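Long-range contact in HIT domain-containing protein (Sulfolobus tokodaii, PDB 2EO4), which probably acts as a nucleotide-binding hydrolase of the histidine triad family, perhaps with adenylylsulfatase activity, and carries a bound zinc ion: residues 24-36 / 114-128. Residues are numbered along the deposited sequence; the frame is centred on the assembly and turned at random.
Sequences AILDKYPVSLGHT and FKPRKEQEKEYYELL
Tyr-124 OH, in the first turn of helix 122-143, accepts a nearly straight bond from Gly-34 N (3.0 Å, 164° at the hydrogen) and donates to a water, which in turn donates to Asp-27 O and His-35 O. One buried phenol thereby ties the helix to the loop that joins the antiparallel strands 22-26 and 36-40 of the HIT fold. With CG anti to the backbone N (chi1 163°), Tyr-124 sends its ring edge to Leu-33 CD1. Glycine suits position 34, since at its positive phi a CB would press on the carbonyl O of Leu-33. Leu-128 CD1 packs 3.9 Å from Gly-34 CA, while Leu-26 CD1 meets Leu-128 CB, the two leucines crossing near a right angle.

The neighbouring phenol, Tyr-125 OH, makes a short 2.5 Å bond to Lys-28 O and accepts from Gln-120 N (2.9 Å), so a tyrosine here serves both the loop and the approach to the helix. Gln-120 folds back, its chain bent at chi2, and braces the type II turn from Lys-115 to Lys-118: OE1 takes Lys-115 N in the carbonyl plane, on a lone pair, and NE2 donates to Lys-115 O and Lys-118 O. A leucine in its place would probably leave those three backbone groups without their amide partner and the turn less firmly set against Pro-30.

Pro-30, a rigid apolar ring without an N-H, puts CG at the edge of the Phe-114 ring, 3.6 Å from CE1, whereas Leu-33 N lies over a face of that ring. Within the loop, His-35 ND1 takes Val-31 N and NE2 pairs with His-98 of the predicted histidine triad motif. Beyond the proline, Arg-117 N donates to Pro-30 O at 2.7 Å, tilted 26° from the carbonyl plane.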
ATOM      1  N   ALA A  24       0.416   5.675  14.380  1.00 23.61           N
ATOM      2  CA  ALA A  24       0.456   4.258  14.049  1.00 23.71           C
ATOM      3  C   ALA A  24      -0.071   3.593  15.312  1.00 25.16           C
ATOM      4  O   ALA A  24       0.399   3.882  16.414  1.00 25.06           O
ATOM      5  CB  ALA A  24       1.882   3.812  13.759  1.00 21.99           C
ATOM      6  N   ILE A  25      -1.055   2.716  15.150  1.00 24.91           N
ATOM      7  CA  ILE A  25      -1.684   2.049  16.282  1.00 26.08           C
ATOM      8  C   ILE A  25      -1.721   0.542  16.073  1.00 24.14           C
ATOM      9  O   ILE A  25      -1.931   0.077  14.957  1.00 23.46           O
ATOM     10  CB  ILE A  25      -3.127   2.567  16.438  1.00 28.93           C
ATOM     11  CG1 ILE A  25      -3.099   4.084  16.658  1.00 30.40           C
ATOM     12  CG2 ILE A  25      -3.831   1.854  17.587  1.00 30.73           C
ATOM     13  CD1 ILE A  25      -4.365   4.788  16.213  1.00 33.54           C
ATOM     14  N   LEU A  26      -1.517  -0.223  17.141  1.00 24.21           N
ATOM     15  CA  LEU A  26      -1.571  -1.676  17.016  1.00 22.89           C
ATOM     16  C   LEU A  26      -2.994  -2.082  16.658  1.00 22.29           C
ATOM     17  O   LEU A  26      -3.958  -1.521  17.187  1.00 22.92           O
ATOM     18  CB  LEU A  26      -1.172  -2.359  18.333  1.00 24.10           C
ATOM     19  CG  LEU A  26       0.296  -2.284  18.755  1.00 24.26           C
ATOM     20  CD1 LEU A  26       0.476  -2.961  20.109  1.00 23.46           C
ATOM     21  CD2 LEU A  26       1.162  -2.960  17.709  1.00 25.38           C
ATOM     22  N   ASP A  27      -3.123  -3.042  15.748  1.00 22.08           N
ATOM     23  CA  ASP A  27      -4.440  -3.529  15.345  1.00 23.25           C
ATOM     24  C   ASP A  27      -5.003  -4.298  16.537  1.00 24.11           C
ATOM     25  O   ASP A  27      -4.294  -5.103  17.148  1.00 23.77           O
ATOM     26  CB  ASP A  27      -4.310  -4.460  14.133  1.00 24.52           C
ATOM     27  CG  ASP A  27      -5.656  -4.805  13.510  1.00 28.22           C
ATOM     28  OD1 ASP A  27      -6.525  -5.358  14.216  1.00 32.93           O
ATOM     29  OD2 ASP A  27      -5.844  -4.522  12.310  1.00 31.78           O
ATOM     30  N   LYS A  28      -6.263  -4.048  16.881  1.00 24.36           N
ATOM     31  CA  LYS A  28      -6.878  -4.733  18.016  1.00 24.77           C
ATOM     32  C   LYS A  28      -7.106  -6.228  17.765  1.00 25.86           C
ATOM     33  O   LYS A  28      -7.068  -7.025  18.698  1.00 25.96           O
ATOM     34  CB  LYS A  28      -8.206  -4.066  18.390  1.00 26.44           C
ATOM     35  CG  LYS A  28      -8.910  -4.716  19.584  1.00 25.59           C
ATOM     36  CD  LYS A  28     -10.180  -3.963  19.974  1.00 27.11           C
ATOM     37  CE  LYS A  28     -10.892  -4.658  21.128  1.00 27.09           C
ATOM     38  NZ  LYS A  28     -12.112  -3.929  21.580  1.00 30.28           N
ATOM     39  N   TYR A  29      -7.344  -6.602  16.511  1.00 24.95           N
ATOM     40  CA  TYR A  29      -7.571  -8.004  16.147  1.00 25.76           C
ATOM     41  C   TYR A  29      -6.531  -8.348  15.078  1.00 25.64           C
ATOM     42  O   TYR A  29      -6.873  -8.637  13.930  1.00 25.79           O
ATOM     43  CB  TYR A  29      -8.983  -8.166  15.574  1.00 26.50           C
ATOM     44  CG  TYR A  29     -10.086  -7.623  16.465  1.00 27.47           C
ATOM     45  CD1 TYR A  29     -10.634  -8.397  17.486  1.00 27.91           C
ATOM     46  CD2 TYR A  29     -10.584  -6.334  16.277  1.00 27.88           C
ATOM     47  CE1 TYR A  29     -11.655  -7.900  18.298  1.00 29.88           C
ATOM     48  CE2 TYR A  29     -11.603  -5.828  17.081  1.00 28.44           C
ATOM     49  CZ  TYR A  29     -12.135  -6.616  18.086  1.00 30.29           C
ATOM     50  OH  TYR A  29     -13.159  -6.122  18.866  1.00 31.87           O
ATOM     51  N   PRO A  30      -5.245  -8.343  15.457  1.00 25.96           N
ATOM     52  CA  PRO A  30      -4.117  -8.627  14.561  1.00 26.55           C
ATOM     53  C   PRO A  30      -4.116  -9.919  13.759  1.00 26.29           C
ATOM     54  O   PRO A  30      -4.405 -10.994  14.280  1.00 25.12           O
ATOM     55  CB  PRO A  30      -2.912  -8.539  15.495  1.00 25.18           C
ATOM     56  CG  PRO A  30      -3.458  -9.050  16.775  1.00 25.44           C
ATOM     57  CD  PRO A  30      -4.794  -8.343  16.861  1.00 25.46           C
ATOM     58  N   VAL A  31      -3.773  -9.789  12.481  1.00 26.65           N
ATOM     59  CA  VAL A  31      -3.674 -10.930  11.578  1.00 27.75           C
ATOM     60  C   VAL A  31      -2.403 -11.687  11.946  1.00 28.95           C
ATOM     61  O   VAL A  31      -2.343 -12.914  11.866  1.00 27.59           O
ATOM     62  CB  VAL A  31      -3.582 -10.462  10.110  1.00 29.11           C
ATOM     63  CG1 VAL A  31      -3.116 -11.604   9.217  1.00 32.02           C
ATOM     64  CG2 VAL A  31      -4.936  -9.952   9.651  1.00 30.94           C
ATOM     65  N   SER A  32      -1.380 -10.936  12.340  1.00 27.58           N
ATOM     66  CA  SER A  32      -0.108 -11.519  12.739  1.00 27.44           C
ATOM     67  C   SER A  32       0.487 -10.654  13.842  1.00 27.76           C
ATOM     68  O   SER A  32       0.062  -9.515  14.056  1.00 24.62           O
ATOM     69  CB  SER A  32       0.857 -11.590  11.550  1.00 26.69           C
ATOM     70  OG  SER A  32       1.311 -10.302  11.176  1.00 26.14           O
ATOM     71  N   LEU A  33       1.471 -11.199  14.545  1.00 26.42           N
ATOM     72  CA  LEU A  33       2.112 -10.486  15.637  1.00 27.65           C
ATOM     73  C   LEU A  33       2.737  -9.166  15.185  1.00 26.82           C
ATOM     74  O   LEU A  33       3.587  -9.144  14.295  1.00 27.01           O
ATOM     75  CB  LEU A  33       3.183 -11.381  16.269  1.00 29.98           C
ATOM     76  CG  LEU A  33       3.907 -10.809  17.486  1.00 32.49           C
ATOM     77  CD1 LEU A  33       3.626 -11.677  18.711  1.00 34.58           C
ATOM     78  CD2 LEU A  33       5.395 -10.751  17.199  1.00 34.10           C
ATOM     79  N   GLY A  34       2.307  -8.067  15.799  1.00 26.08           N
ATOM     80  CA  GLY A  34       2.847  -6.765  15.442  1.00 24.99           C
ATOM     81  C   GLY A  34       2.043  -6.008  14.395  1.00 24.51           C
ATOM     82  O   GLY A  34       2.425  -4.906  14.004  1.00 23.61           O
ATOM     83  N   HIS A  35       0.938  -6.599  13.941  1.00 22.04           N
ATOM     84  CA  HIS A  35       0.065  -5.977  12.942  1.00 22.18           C
ATOM     85  C   HIS A  35      -0.266  -4.564  13.423  1.00 22.01           C
ATOM     86  O   HIS A  35      -0.804  -4.376  14.516  1.00 21.87           O
ATOM     87  CB  HIS A  35      -1.209  -6.823  12.793  1.00 23.14           C
ATOM     88  CG  HIS A  35      -2.152  -6.347  11.728  1.00 24.08           C
ATOM     89  ND1 HIS A  35      -3.301  -7.035  11.402  1.00 25.71           N
ATOM     90  CD2 HIS A  35      -2.136  -5.246  10.939  1.00 22.89           C
ATOM     91  CE1 HIS A  35      -3.954  -6.378  10.459  1.00 23.96           C
ATOM     92  NE2 HIS A  35      -3.269  -5.288  10.160  1.00 23.95           N
ATOM     93  N   THR A  36       0.059  -3.575  12.595  1.00 21.59           N
ATOM     94  CA  THR A  36      -0.152  -2.173  12.936  1.00 21.17           C
ATOM     95  C   THR A  36      -0.841  -1.401  11.821  1.00 22.31           C
ATOM     96  O   THR A  36      -0.746  -1.765  10.648  1.00 20.71           O
ATOM     97  CB  THR A  36       1.208  -1.507  13.247  1.00 23.54           C
ATOM     98  OG1 THR A  36       1.763  -2.116  14.416  1.00 24.16           O
ATOM     99  CG2 THR A  36       1.057  -0.001  13.474  1.00 23.60           C
ATOM    100  N   PHE A 114       0.004 -16.477  20.666  1.00 53.87           N
ATOM    101  CA  PHE A 114      -0.632 -15.472  19.826  1.00 50.59           C
ATOM    102  C   PHE A 114      -1.826 -16.128  19.145  1.00 50.13           C
ATOM    103  O   PHE A 114      -1.709 -17.226  18.598  1.00 50.37           O
ATOM    104  CB  PHE A 114       0.350 -14.964  18.766  1.00 47.08           C
ATOM    105  CG  PHE A 114      -0.247 -13.964  17.814  1.00 42.00           C
ATOM    106  CD1 PHE A 114      -0.470 -12.649  18.212  1.00 40.48           C
ATOM    107  CD2 PHE A 114      -0.612 -14.344  16.526  1.00 41.42           C
ATOM    108  CE1 PHE A 114      -1.052 -11.728  17.339  1.00 38.14           C
ATOM    109  CE2 PHE A 114      -1.195 -13.432  15.646  1.00 39.11           C
ATOM    110  CZ  PHE A 114      -1.416 -12.122  16.055  1.00 37.74           C
ATOM    111  N   LYS A 115      -2.973 -15.460  19.184  1.00 49.41           N
ATOM    112  CA  LYS A 115      -4.181 -15.987  18.564  1.00 49.72           C
ATOM    113  C   LYS A 115      -4.541 -15.156  17.335  1.00 48.11           C
ATOM    114  O   LYS A 115      -5.198 -14.121  17.445  1.00 47.24           O
ATOM    115  CB  LYS A 115      -5.335 -15.967  19.568  1.00 52.28           C
ATOM    116  CG  LYS A 115      -5.078 -16.803  20.818  1.00 55.30           C
ATOM    117  CD  LYS A 115      -6.228 -16.699  21.813  1.00 58.35           C
ATOM    118  CE  LYS A 115      -7.526 -17.253  21.238  1.00 60.41           C
ATOM    119  NZ  LYS A 115      -8.663 -17.129  22.197  1.00 61.97           N
ATOM    120  N   PRO A 116      -4.113 -15.606  16.144  1.00 46.96           N
ATOM    121  CA  PRO A 116      -4.368 -14.923  14.871  1.00 46.46           C
ATOM    122  C   PRO A 116      -5.810 -14.471  14.647  1.00 45.90           C
ATOM    123  O   PRO A 116      -6.755 -15.221  14.897  1.00 44.10           O
ATOM    124  CB  PRO A 116      -3.925 -15.954  13.837  1.00 46.72           C
ATOM    125  CG  PRO A 116      -2.785 -16.624  14.522  1.00 47.04           C
ATOM    126  CD  PRO A 116      -3.329 -16.835  15.922  1.00 47.52           C
ATOM    127  N   ARG A 117      -5.956 -13.232  14.181  1.00 44.99           N
ATOM    128  CA  ARG A 117      -7.253 -12.632  13.875  1.00 46.39           C
ATOM    129  C   ARG A 117      -8.201 -12.403  15.048  1.00 45.19           C
ATOM    130  O   ARG A 117      -9.363 -12.053  14.844  1.00 47.37           O
ATOM    131  CB  ARG A 117      -7.963 -13.465  12.802  1.00 48.50           C
ATOM    132  CG  ARG A 117      -7.213 -13.509  11.481  1.00 52.74           C
ATOM    133  CD  ARG A 117      -7.924 -14.373  10.452  1.00 57.38           C
ATOM    134  NE  ARG A 117      -7.216 -14.376   9.175  1.00 60.99           N
ATOM    135  CZ  ARG A 117      -5.983 -14.840   9.002  1.00 63.28           C
ATOM    136  NH1 ARG A 117      -5.310 -15.347  10.028  1.00 64.58           N
ATOM    137  NH2 ARG A 117      -5.417 -14.791   7.803  1.00 64.10           N
ATOM    138  N   LYS A 118      -7.714 -12.586  16.270  1.00 42.36           N
ATOM    139  CA  LYS A 118      -8.551 -12.384  17.449  1.00 40.39           C
ATOM    140  C   LYS A 118      -7.960 -11.323  18.371  1.00 36.76           C
ATOM    141  O   LYS A 118      -6.835 -10.873  18.168  1.00 34.78           O
ATOM    142  CB  LYS A 118      -8.700 -13.698  18.218  1.00 42.90           C
ATOM    143  CG  LYS A 118      -9.426 -14.795  17.450  1.00 47.18           C
ATOM    144  CD  LYS A 118      -9.512 -16.074  18.273  1.00 51.32           C
ATOM    145  CE  LYS A 118     -10.353 -17.134  17.574  1.00 52.35           C
ATOM    146  NZ  LYS A 118      -9.816 -17.483  16.230  1.00 55.05           N
ATOM    147  N   GLU A 119      -8.731 -10.917  19.374  1.00 33.94           N
ATOM    148  CA  GLU A 119      -8.257  -9.932  20.340  1.00 32.72           C
ATOM    149  C   GLU A 119      -7.261 -10.673  21.224  1.00 33.01           C
ATOM    150  O   GLU A 119      -7.503 -11.819  21.604  1.00 31.60           O
ATOM    151  CB  GLU A 119      -9.417  -9.416  21.191  1.00 33.14           C
ATOM    152  CG  GLU A 119      -9.073  -8.223  22.065  1.00 35.26           C
ATOM    153  CD  GLU A 119     -10.221  -7.814  22.969  1.00 37.29           C
ATOM    154  OE1 GLU A 119     -11.391  -7.974  22.556  1.00 38.87           O
ATOM    155  OE2 GLU A 119      -9.956  -7.320  24.084  1.00 38.19           O
ATOM    156  N   GLN A 120      -6.142 -10.030  21.545  1.00 31.61           N
ATOM    157  CA  GLN A 120      -5.121 -10.660  22.376  1.00 31.77           C
ATOM    158  C   GLN A 120      -5.276 -10.243  23.831  1.00 32.78           C
ATOM    159  O   GLN A 120      -6.108  -9.399  24.163  1.00 30.98           O
ATOM    160  CB  GLN A 120      -3.720 -10.260  21.898  1.00 31.18           C
ATOM    161  CG  GLN A 120      -3.484 -10.433  20.406  1.00 31.04           C
ATOM    162  CD  GLN A 120      -3.648 -11.865  19.948  1.00 32.65           C
ATOM    163  OE1 GLN A 120      -3.001 -12.777  20.468  1.00 32.93           O
ATOM    164  NE2 GLN A 120      -4.515 -12.073  18.961  1.00 30.23           N
ATOM    165  N   GLU A 121      -4.470 -10.843  24.701  1.00 35.19           N
ATOM    166  CA  GLU A 121      -4.502 -10.497  26.115  1.00 37.96           C
ATOM    167  C   GLU A 121      -3.787  -9.157  26.252  1.00 37.89           C
ATOM    168  O   GLU A 121      -2.958  -8.810  25.412  1.00 36.81           O
ATOM    169  CB  GLU A 121      -3.784 -11.565  26.941  1.00 41.36           C
ATOM    170  CG  GLU A 121      -4.448 -12.931  26.881  1.00 46.43           C
ATOM    171  CD  GLU A 121      -5.912 -12.880  27.282  1.00 50.47           C
ATOM    172  OE1 GLU A 121      -6.205 -12.416  28.404  1.00 52.32           O
ATOM    173  OE2 GLU A 121      -6.770 -13.303  26.476  1.00 53.73           O
ATOM    174  N   LYS A 122      -4.113  -8.408  27.299  1.00 38.08           N
ATOM    175  CA  LYS A 122      -3.508  -7.099  27.531  1.00 39.29           C
ATOM    176  C   LYS A 122      -1.988  -7.105  27.386  1.00 38.93           C
ATOM    177  O   LYS A 122      -1.407  -6.179  26.816  1.00 38.67           O
ATOM    178  CB  LYS A 122      -3.879  -6.586  28.925  1.00 40.75           C
ATOM    179  CG  LYS A 122      -3.284  -5.223  29.256  1.00 44.70           C
ATOM    180  CD  LYS A 122      -3.570  -4.808  30.692  1.00 48.61           C
ATOM    181  CE  LYS A 122      -5.061  -4.679  30.958  1.00 51.16           C
ATOM    182  NZ  LYS A 122      -5.335  -4.282  32.371  1.00 54.65           N
ATOM    183  N   GLU A 123      -1.352  -8.150  27.903  1.00 38.47           N
ATOM    184  CA  GLU A 123       0.101  -8.280  27.855  1.00 38.36           C
ATOM    185  C   GLU A 123       0.688  -8.133  26.450  1.00 36.35           C
ATOM    186  O   GLU A 123       1.770  -7.567  26.279  1.00 35.07           O
ATOM    187  CB  GLU A 123       0.516  -9.630  28.446  1.00 42.63           C
ATOM    188  CG  GLU A 123       0.245  -9.777  29.945  1.00 48.10           C
ATOM    189  CD  GLU A 123      -1.214  -9.558  30.322  1.00 51.02           C
ATOM    190  OE1 GLU A 123      -2.096 -10.219  29.732  1.00 50.38           O
ATOM    191  OE2 GLU A 123      -1.476  -8.725  31.217  1.00 53.84           O
ATOM    192  N   TYR A 124      -0.022  -8.647  25.451  1.00 33.27           N
ATOM    193  CA  TYR A 124       0.429  -8.564  24.063  1.00 31.21           C
ATOM    194  C   TYR A 124       0.599  -7.118  23.606  1.00 30.25           C
ATOM    195  O   TYR A 124       1.637  -6.745  23.058  1.00 29.35           O
ATOM    196  CB  TYR A 124      -0.579  -9.258  23.139  1.00 29.44           C
ATOM    197  CG  TYR A 124      -0.429  -8.895  21.673  1.00 27.92           C
ATOM    198  CD1 TYR A 124       0.479  -9.564  20.854  1.00 28.11           C
ATOM    199  CD2 TYR A 124      -1.185  -7.864  21.114  1.00 26.87           C
ATOM    200  CE1 TYR A 124       0.632  -9.217  19.510  1.00 28.25           C
ATOM    201  CE2 TYR A 124      -1.038  -7.503  19.771  1.00 26.78           C
ATOM    202  CZ  TYR A 124      -0.129  -8.186  18.978  1.00 26.98           C
ATOM    203  OH  TYR A 124       0.015  -7.841  17.653  1.00 28.23           O
ATOM    204  N   TYR A 125      -0.433  -6.311  23.826  1.00 29.37           N
ATOM    205  CA  TYR A 125      -0.413  -4.909  23.416  1.00 29.82           C
ATOM    206  C   TYR A 125       0.649  -4.096  24.144  1.00 31.13           C
ATOM    207  O   TYR A 125       1.317  -3.256  23.543  1.00 29.03           O
ATOM    208  CB  TYR A 125      -1.788  -4.280  23.644  1.00 29.05           C
ATOM    209  CG  TYR A 125      -2.900  -5.004  22.917  1.00 29.52           C
ATOM    210  CD1 TYR A 125      -3.132  -4.785  21.559  1.00 27.07           C
ATOM    211  CD2 TYR A 125      -3.679  -5.954  23.575  1.00 29.03           C
ATOM    212  CE1 TYR A 125      -4.116  -5.502  20.873  1.00 27.90           C
ATOM    213  CE2 TYR A 125      -4.660  -6.676  22.902  1.00 29.33           C
ATOM    214  CZ  TYR A 125      -4.872  -6.448  21.554  1.00 28.54           C
ATOM    215  OH  TYR A 125      -5.824  -7.183  20.885  1.00 28.70           O
ATOM    216  N   GLU A 126       0.806  -4.347  25.436  1.00 31.32           N
ATOM    217  CA  GLU A 126       1.786  -3.608  26.217  1.00 33.06           C
ATOM    218  C   GLU A 126       3.210  -3.912  25.757  1.00 31.73           C
ATOM    219  O   GLU A 126       4.013  -3.000  25.568  1.00 32.93           O
ATOM    220  CB  GLU A 126       1.617  -3.933  27.704  1.00 35.06           C
ATOM    221  CG  GLU A 126       0.209  -3.661  28.213  1.00 40.04           C
ATOM    222  CD  GLU A 126       0.052  -3.939  29.693  1.00 44.09           C
ATOM    223  OE1 GLU A 126       0.508  -5.012  30.145  1.00 45.17           O
ATOM    224  OE2 GLU A 126      -0.534  -3.091  30.399  1.00 46.31           O
ATOM    225  N   LEU A 127       3.516  -5.188  25.558  1.00 30.59           N
ATOM    226  CA  LEU A 127       4.850  -5.582  25.122  1.00 30.44           C
ATOM    227  C   LEU A 127       5.171  -5.121  23.704  1.00 30.05           C
ATOM    228  O   LEU A 127       6.231  -4.545  23.455  1.00 28.88           O
ATOM    229  CB  LEU A 127       5.012  -7.100  25.207  1.00 31.42           C
ATOM    230  CG  LEU A 127       6.372  -7.631  24.745  1.00 32.14           C
ATOM    231  CD1 LEU A 127       7.482  -6.998  25.574  1.00 35.53           C
ATOM    232  CD2 LEU A 127       6.400  -9.143  24.871  1.00 34.98           C
ATOM    233  N   LEU A 128       4.263  -5.382  22.769  1.00 28.15           N
ATOM    234  CA  LEU A 128       4.490  -4.984  21.384  1.00 28.17           C
ATOM    235  C   LEU A 128       4.681  -3.483  21.251  1.00 26.28           C
ATOM    236  O   LEU A 128       5.549  -3.026  20.510  1.00 28.55           O
ATOM    237  CB  LEU A 128       3.326  -5.441  20.498  1.00 28.57           C
ATOM    238  CG  LEU A 128       3.496  -6.810  19.836  1.00 29.35           C
ATOM    239  CD1 LEU A 128       4.674  -6.757  18.869  1.00 29.87           C
ATOM    240  CD2 LEU A 128       3.716  -7.881  20.894  1.00 30.71           C
TER
HETATM  241  O   HOH W   1      -1.453  -5.788  16.853  1.00 22.73           O